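PDB 4TKZ: PTS EIIA type-4 domain-containing protein from Streptococcus agalactiae NEM316, which probably relays phosphoryl groups in sugar uptake as the EIIA component of a bacterial phosphotransferase system of the mannose type. Local coordinates for residues M1-I6 with I53-I58; E57-T62 with E107-L112. All coordinates share one frame; numbering follows the deposited sequence.

Interaction 1: M1-I6 with I53-I58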
loop_
_atom_site.group_PDB
_atom_site.type_symbol
_atom_site.label_atom_id
_atom_site.label_comp_id
_atom_site.label_asym_id
_atom_site.label_seq_id
_atom_site.Cartn_x
_atom_site.Cartn_y
_atom_site.Cartn_z
ATOM N N MET A 1 18.203 14.005 -10.289
ATOM C CA MET A 1 17.056 13.587 -9.494
ATOM C C MET A 1 16.613 12.176 -9.870
ATOM O O MET A 1 16.874 11.706 -10.983
ATOM C CB MET A 1 15.893 14.559 -9.705
ATOM C CG MET A 1 15.152 14.384 -11.029
ATOM S SD MET A 1 15.975 15.067 -12.491
ATOM C CE MET A 1 15.919 16.821 -12.122
ATOM N N ILE A 2 15.961 11.493 -8.937
ATOM C CA ILE A 2 15.263 10.251 -9.257
ATOM C C ILE A 2 13.770 10.528 -9.180
ATOM O O ILE A 2 13.257 10.867 -8.114
ATOM C CB ILE A 2 15.635 9.118 -8.280
ATOM C CG1 ILE A 2 17.105 8.725 -8.462
ATOM C CG2 ILE A 2 14.735 7.908 -8.495
ATOM C CD1 ILE A 2 17.712 7.970 -7.278
ATOM N N LYS A 3 13.074 10.420 -10.309
ATOM C CA LYS A 3 11.635 10.667 -10.326
ATOM C C LYS A 3 10.857 9.437 -9.854
ATOM O O LYS A 3 11.149 8.311 -10.264
ATOM C CB LYS A 3 11.168 11.095 -11.726
ATOM C CG LYS A 3 9.676 11.401 -11.781
ATOM C CD LYS A 3 9.242 11.956 -13.118
ATOM C CE LYS A 3 7.732 12.103 -13.168
ATOM N NZ LYS A 3 7.296 13.001 -14.281
ATOM N N ILE A 4 9.872 9.657 -8.985
ATOM C CA ILE A 4 9.048 8.574 -8.443
ATOM C C ILE A 4 7.668 8.603 -9.074
ATOM O O ILE A 4 6.968 9.613 -9.000
ATOM C CB ILE A 4 8.922 8.711 -6.902
ATOM C CG1 ILE A 4 10.296 8.580 -6.259
ATOM C CG2 ILE A 4 7.975 7.653 -6.317
ATOM C CD1 ILE A 4 10.307 8.892 -4.768
ATOM N N ILE A 5 7.277 7.493 -9.699
ATOM C CA ILE A 5 5.975 7.423 -10.335
ATOM C C ILE A 5 5.168 6.292 -9.729
ATOM O O ILE A 5 5.603 5.133 -9.707
ATOM C CB ILE A 5 6.116 7.195 -11.853
ATOM C CG1 ILE A 5 7.002 8.277 -12.460
ATOM C CG2 ILE A 5 4.749 7.186 -12.536
ATOM C CD1 ILE A 5 7.218 8.110 -13.988
ATOM N N ILE A 6 3.982 6.633 -9.244
ATOM C CA ILE A 6 3.085 5.658 -8.646
ATOM C C ILE A 6 1.947 5.315 -9.599
ATOM O O ILE A 6 1.150 6.193 -9.972
ATOM C CB ILE A 6 2.480 6.211 -7.345
ATOM C CG1 ILE A 6 3.580 6.610 -6.357
ATOM C CG2 ILE A 6 1.562 5.178 -6.691
ATOM C CD1 ILE A 6 3.047 7.339 -5.114
ATOM N N ILE A 53 9.397 11.316 -20.330
ATOM C CA ILE A 53 10.067 11.981 -21.461
ATOM C C ILE A 53 11.425 12.569 -21.085
ATOM O O ILE A 53 12.439 12.288 -21.720
ATOM C CB ILE A 53 9.219 13.151 -22.017
ATOM C CG1 ILE A 53 7.849 12.663 -22.486
ATOM C CG2 ILE A 53 9.969 13.877 -23.149
ATOM C CD1 ILE A 53 6.886 13.783 -22.851
ATOM N N ASP A 54 11.434 13.366 -20.025
ATOM C CA ASP A 54 12.599 14.175 -19.700
ATOM C C ASP A 54 13.336 13.715 -18.447
ATOM O O ASP A 54 14.038 14.503 -17.805
ATOM C CB ASP A 54 12.170 15.635 -19.547
ATOM C CG ASP A 54 11.590 16.200 -20.823
ATOM O OD1 ASP A 54 12.362 16.367 -21.783
ATOM O OD2 ASP A 54 10.366 16.459 -20.874
ATOM N N PHE A 55 13.189 12.441 -18.101
ATOM C CA PHE A 55 13.877 11.897 -16.932
ATOM C C PHE A 55 14.720 10.665 -17.278
ATOM O O PHE A 55 14.359 9.875 -18.153
ATOM C CB PHE A 55 12.873 11.628 -15.804
ATOM C CG PHE A 55 12.222 12.878 -15.274
ATOM C CD1 PHE A 55 11.086 13.399 -15.888
ATOM C CD2 PHE A 55 12.752 13.544 -14.176
ATOM C CE1 PHE A 55 10.492 14.544 -15.427
ATOM C CE2 PHE A 55 12.155 14.698 -13.699
ATOM C CZ PHE A 55 11.020 15.198 -14.323
ATOM N N LYS A 56 15.862 10.529 -16.608
ATOM C CA LYS A 56 16.823 9.481 -16.926
ATOM C C LYS A 56 16.815 8.377 -15.868
ATOM O O LYS A 56 17.059 7.204 -16.174
ATOM C CB LYS A 56 18.214 10.107 -17.060
ATOM C CG LYS A 56 19.375 9.136 -17.195
ATOM C CD LYS A 56 20.692 9.912 -17.221
ATOM C CE LYS A 56 21.907 8.997 -17.217
ATOM N NZ LYS A 56 23.179 9.774 -17.100
ATOM N N GLU A 57 16.529 8.768 -14.627
ATOM C CA GLU A 57 16.497 7.855 -13.488
ATOM C C GLU A 57 15.092 7.864 -12.904
ATOM O O GLU A 57 14.653 8.876 -12.356
ATOM C CB GLU A 57 17.498 8.314 -12.429
ATOM C CG GLU A 57 18.919 8.492 -12.956
ATOM C CD GLU A 57 19.648 7.178 -13.167
ATOM O OE1 GLU A 57 19.138 6.128 -12.719
ATOM O OE2 GLU A 57 20.740 7.197 -13.776
ATOM N N ILE A 58 14.387 6.743 -13.030
ATOM C CA ILE A 58 12.958 6.686 -12.716
ATOM C C ILE A 58 12.587 5.449 -11.906
ATOM O O ILE A 58 12.902 4.314 -12.280
ATOM C CB ILE A 58 12.099 6.721 -14.002
ATOM C CG1 ILE A 58 12.324 8.033 -14.753
ATOM C CG2 ILE A 58 10.618 6.557 -13.693
ATOM C CD1 ILE A 58 12.438 7.854 -16.251
HETATM O O HOH W 1 15.871 11.382 -13.547
#
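K3 and F55 meet where two neighbouring strands of a four-stranded parallel sheet begin, the central pair of the alpha/beta fold of mannose-type EIIA domains. Strand 3-9 runs beside strand 57-62, and the chain between them passes through helix 12-24, strand 30-35 and helix 41-52, the return to the sheet being made through the loop that carries F55.

Backbone pairing sets the register. K3 N donates to E57 O at 3.0 Å, while the CA-H groups of I2 and I58 turn to E57 O and K3 O. Ahead of the strand a water takes over the pairing: it donates to M1 O and accepts from E57 N, bridging two segments whose backbones have moved apart there.

The aromatic contacts lie on one flank. With CG of K3 anti to the backbone N (chi1 -178°) and the chain extended beyond it, the side chains of K3 and F55 cross at about a right angle, and CD of K3 sits 3.6 Å from the ring centroid of F55, over its face, in a CH-pi contact. Past the ring, NZ reaches a salt bridge with E51 at the end of helix 41-52. A bend at chi2 (-78°) brings SD of M1 obliquely to F55 in a Met-aromatic contact, and Y29 meets the same ring.

Apolar packing completes the joint. CG1 of I2 rests on CB of E57. I5 and I58 both lean on V52 of helix 41-52, and CD1 of I5 touches CG2 of I58 at 3.7 Å.

Interaction 2: E57-T62 with E107-L112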
loop_
_atom_site.group_PDB
_atom_site.type_symbol
_atom_site.label_atom_id
_atom_site.label_comp_id
_atom_site.label_asym_id
_atom_site.label_seq_id
_atom_site.Cartn_x
_atom_site.Cartn_y
_atom_site.Cartn_z
ATOM N N GLU A 57 16.529 8.768 -14.627
ATOM C CA GLU A 57 16.497 7.855 -13.488
ATOM C C GLU A 57 15.092 7.864 -12.904
ATOM O O GLU A 57 14.653 8.876 -12.356
ATOM C CB GLU A 57 17.498 8.314 -12.429
ATOM C CG GLU A 57 18.919 8.492 -12.956
ATOM C CD GLU A 57 19.648 7.178 -13.167
ATOM O OE1 GLU A 57 19.138 6.128 -12.719
ATOM O OE2 GLU A 57 20.740 7.197 -13.776
ATOM N N ILE A 58 14.387 6.743 -13.030
ATOM C CA ILE A 58 12.958 6.686 -12.716
ATOM C C ILE A 58 12.587 5.449 -11.906
ATOM O O ILE A 58 12.902 4.314 -12.280
ATOM C CB ILE A 58 12.099 6.721 -14.002
ATOM C CG1 ILE A 58 12.324 8.033 -14.753
ATOM C CG2 ILE A 58 10.618 6.557 -13.693
ATOM C CD1 ILE A 58 12.438 7.854 -16.251
ATOM N N LEU A 59 11.917 5.669 -10.780
ATOM C CA LEU A 59 11.440 4.552 -9.990
ATOM C C LEU A 59 9.927 4.502 -10.097
ATOM O O LEU A 59 9.239 5.450 -9.718
ATOM C CB LEU A 59 11.888 4.692 -8.526
ATOM C CG LEU A 59 11.387 3.601 -7.574
ATOM C CD1 LEU A 59 11.846 2.208 -8.002
ATOM C CD2 LEU A 59 11.831 3.894 -6.156
ATOM N N VAL A 60 9.412 3.390 -10.608
ATOM C CA VAL A 60 7.974 3.212 -10.748
ATOM C C VAL A 60 7.437 2.251 -9.697
ATOM O O VAL A 60 7.803 1.061 -9.655
ATOM C CB VAL A 60 7.579 2.690 -12.135
ATOM C CG1 VAL A 60 6.060 2.618 -12.226
ATOM C CG2 VAL A 60 8.149 3.584 -13.235
ATOM N N LEU A 61 6.562 2.766 -8.840
ATOM C CA LEU A 61 6.008 1.948 -7.776
ATOM C C LEU A 61 4.589 1.534 -8.140
ATOM O O LEU A 61 3.715 2.377 -8.314
ATOM C CB LEU A 61 6.025 2.734 -6.461
ATOM C CG LEU A 61 7.406 3.333 -6.179
ATOM C CD1 LEU A 61 7.369 4.133 -4.871
ATOM C CD2 LEU A 61 8.449 2.214 -6.108
ATOM N N THR A 62 4.351 0.235 -8.258
ATOM C CA THR A 62 3.033 -0.224 -8.681
ATOM C C THR A 62 2.412 -1.127 -7.667
ATOM O O THR A 62 3.118 -1.734 -6.865
ATOM C CB THR A 62 3.093 -1.003 -10.005
ATOM O OG1 THR A 62 3.738 -2.269 -9.791
ATOM C CG2 THR A 62 3.847 -0.198 -11.053
ATOM N N GLU A 107 22.764 8.898 -7.039
ATOM C CA GLU A 107 22.697 9.377 -8.411
ATOM C C GLU A 107 21.760 8.496 -9.228
ATOM O O GLU A 107 20.946 8.993 -10.012
ATOM C CB GLU A 107 24.083 9.358 -9.049
ATOM C CG GLU A 107 24.963 10.542 -8.699
ATOM C CD GLU A 107 25.821 10.960 -9.874
ATOM O OE1 GLU A 107 26.644 11.889 -9.719
ATOM O OE2 GLU A 107 25.666 10.356 -10.958
ATOM N N HIS A 108 21.880 7.185 -9.032
ATOM C CA HIS A 108 21.178 6.215 -9.864
ATOM C C HIS A 108 20.135 5.407 -9.107
ATOM O O HIS A 108 20.391 4.936 -8.004
ATOM C CB HIS A 108 22.180 5.257 -10.508
ATOM C CG HIS A 108 23.110 5.919 -11.476
ATOM N ND1 HIS A 108 22.845 5.999 -12.826
ATOM C CD2 HIS A 108 24.300 6.535 -11.286
ATOM C CE1 HIS A 108 23.836 6.635 -13.428
ATOM N NE2 HIS A 108 24.731 6.971 -12.516
ATOM N N VAL A 109 18.975 5.225 -9.733
ATOM C CA VAL A 109 17.888 4.440 -9.153
ATOM C C VAL A 109 18.310 2.992 -8.845
ATOM O O VAL A 109 17.775 2.370 -7.927
ATOM C CB VAL A 109 16.626 4.474 -10.057
ATOM C CG1 VAL A 109 16.881 3.760 -11.384
ATOM C CG2 VAL A 109 15.426 3.867 -9.335
ATOM N N ASP A 110 19.279 2.465 -9.598
ATOM C CA ASP A 110 19.804 1.121 -9.338
ATOM C C ASP A 110 20.310 0.967 -7.903
ATOM O O ASP A 110 20.136 -0.079 -7.279
ATOM C CB ASP A 110 20.947 0.783 -10.300
ATOM C CG ASP A 110 20.478 0.581 -11.723
ATOM O OD1 ASP A 110 19.250 0.552 -11.952
ATOM O OD2 ASP A 110 21.344 0.444 -12.617
ATOM N N ASP A 111 20.943 2.013 -7.387
ATOM C CA ASP A 111 21.561 1.954 -6.068
ATOM C C ASP A 111 20.559 2.288 -4.966
ATOM O O ASP A 111 20.858 2.160 -3.781
ATOM C CB ASP A 111 22.773 2.891 -6.028
ATOM C CG ASP A 111 23.782 2.582 -7.123
ATOM O OD1 ASP A 111 23.996 1.383 -7.400
ATOM O OD2 ASP A 111 24.344 3.530 -7.716
ATOM N N LEU A 112 19.361 2.702 -5.371
ATOM C CA LEU A 112 18.301 3.050 -4.429
ATOM C C LEU A 112 17.305 1.906 -4.215
ATOM O O LEU A 112 16.756 1.758 -3.125
ATOM C CB LEU A 112 17.564 4.319 -4.885
ATOM C CG LEU A 112 16.234 4.667 -4.217
ATOM C CD1 LEU A 112 16.453 5.130 -2.773
ATOM C CD2 LEU A 112 15.458 5.709 -5.014
HETATM O O HOH W 2 20.192 3.532 -12.316
#
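A chi1 of -54° sets CG of E57 anti to its carbonyl carbon, and a bend at chi2 (-76°) carries CD toward 107-112, where the carboxylate meets H108 and V109. The two oxygens divide the work. OE1 accepts the backbone N-H of V109 at 3.1 Å, a fairly straight bond that arrives from above the carboxylate plane. The same OE1 receives a hydrogen from a water, which in turn accepts from D110 N, so one oxygen serves, directly and through water, two successive amides leading into helix 110-122. OE2 lies 2.6 Å from ND1 of H108, with the carboxylate and imidazole planes almost perpendicular. Alongside, CG of E57 packs against the carbonyl oxygen of E107.

In the alpha/beta sandwich to which this domain belongs, helices cover both faces of the central parallel sheet; here the loop before helix 110-122 is tied to the N-terminal end of strand 57-62. The neighbouring amide hydrogens would tend to stabilise a negative charge on E57, whereas the carboxylates of E107 and D110 nearby would probably work against it.

Deeper in, the contact becomes hydrocarbon. V109, its CG2 anti to the backbone N, lays that methyl 3.7 Å from CB of L59 and near the carbonyl oxygen of I58. K86 of strand 84-89 also touches both V109 and L59. Three residues on, CD2 of L112 meets CD2 of L59 at 4.2 Å.

Both interactions use the beginning of strand 57-62, and E57 and I58 belong to each. Interaction 1 joins this strand to its neighbour within the sheet, whereas interaction 2 fastens it to 107-112. Both are largely buried, yet each has a more open end, at M1 in the first and E107 in the second. Chemistry follows place: main-chain pairing with hydrocarbon and, in the loop before the strand, aromatic contacts in the first; in the second a carboxylate that takes one amide directly and another through water, backed by hydrocarbon from L59, V109 and L112. E57 divides accordingly, its backbone serving the sheet and its carboxylate the 107-112 segment. Further along, K3 O with L59 N and I5 O with L61 N probably continue the strand pairing.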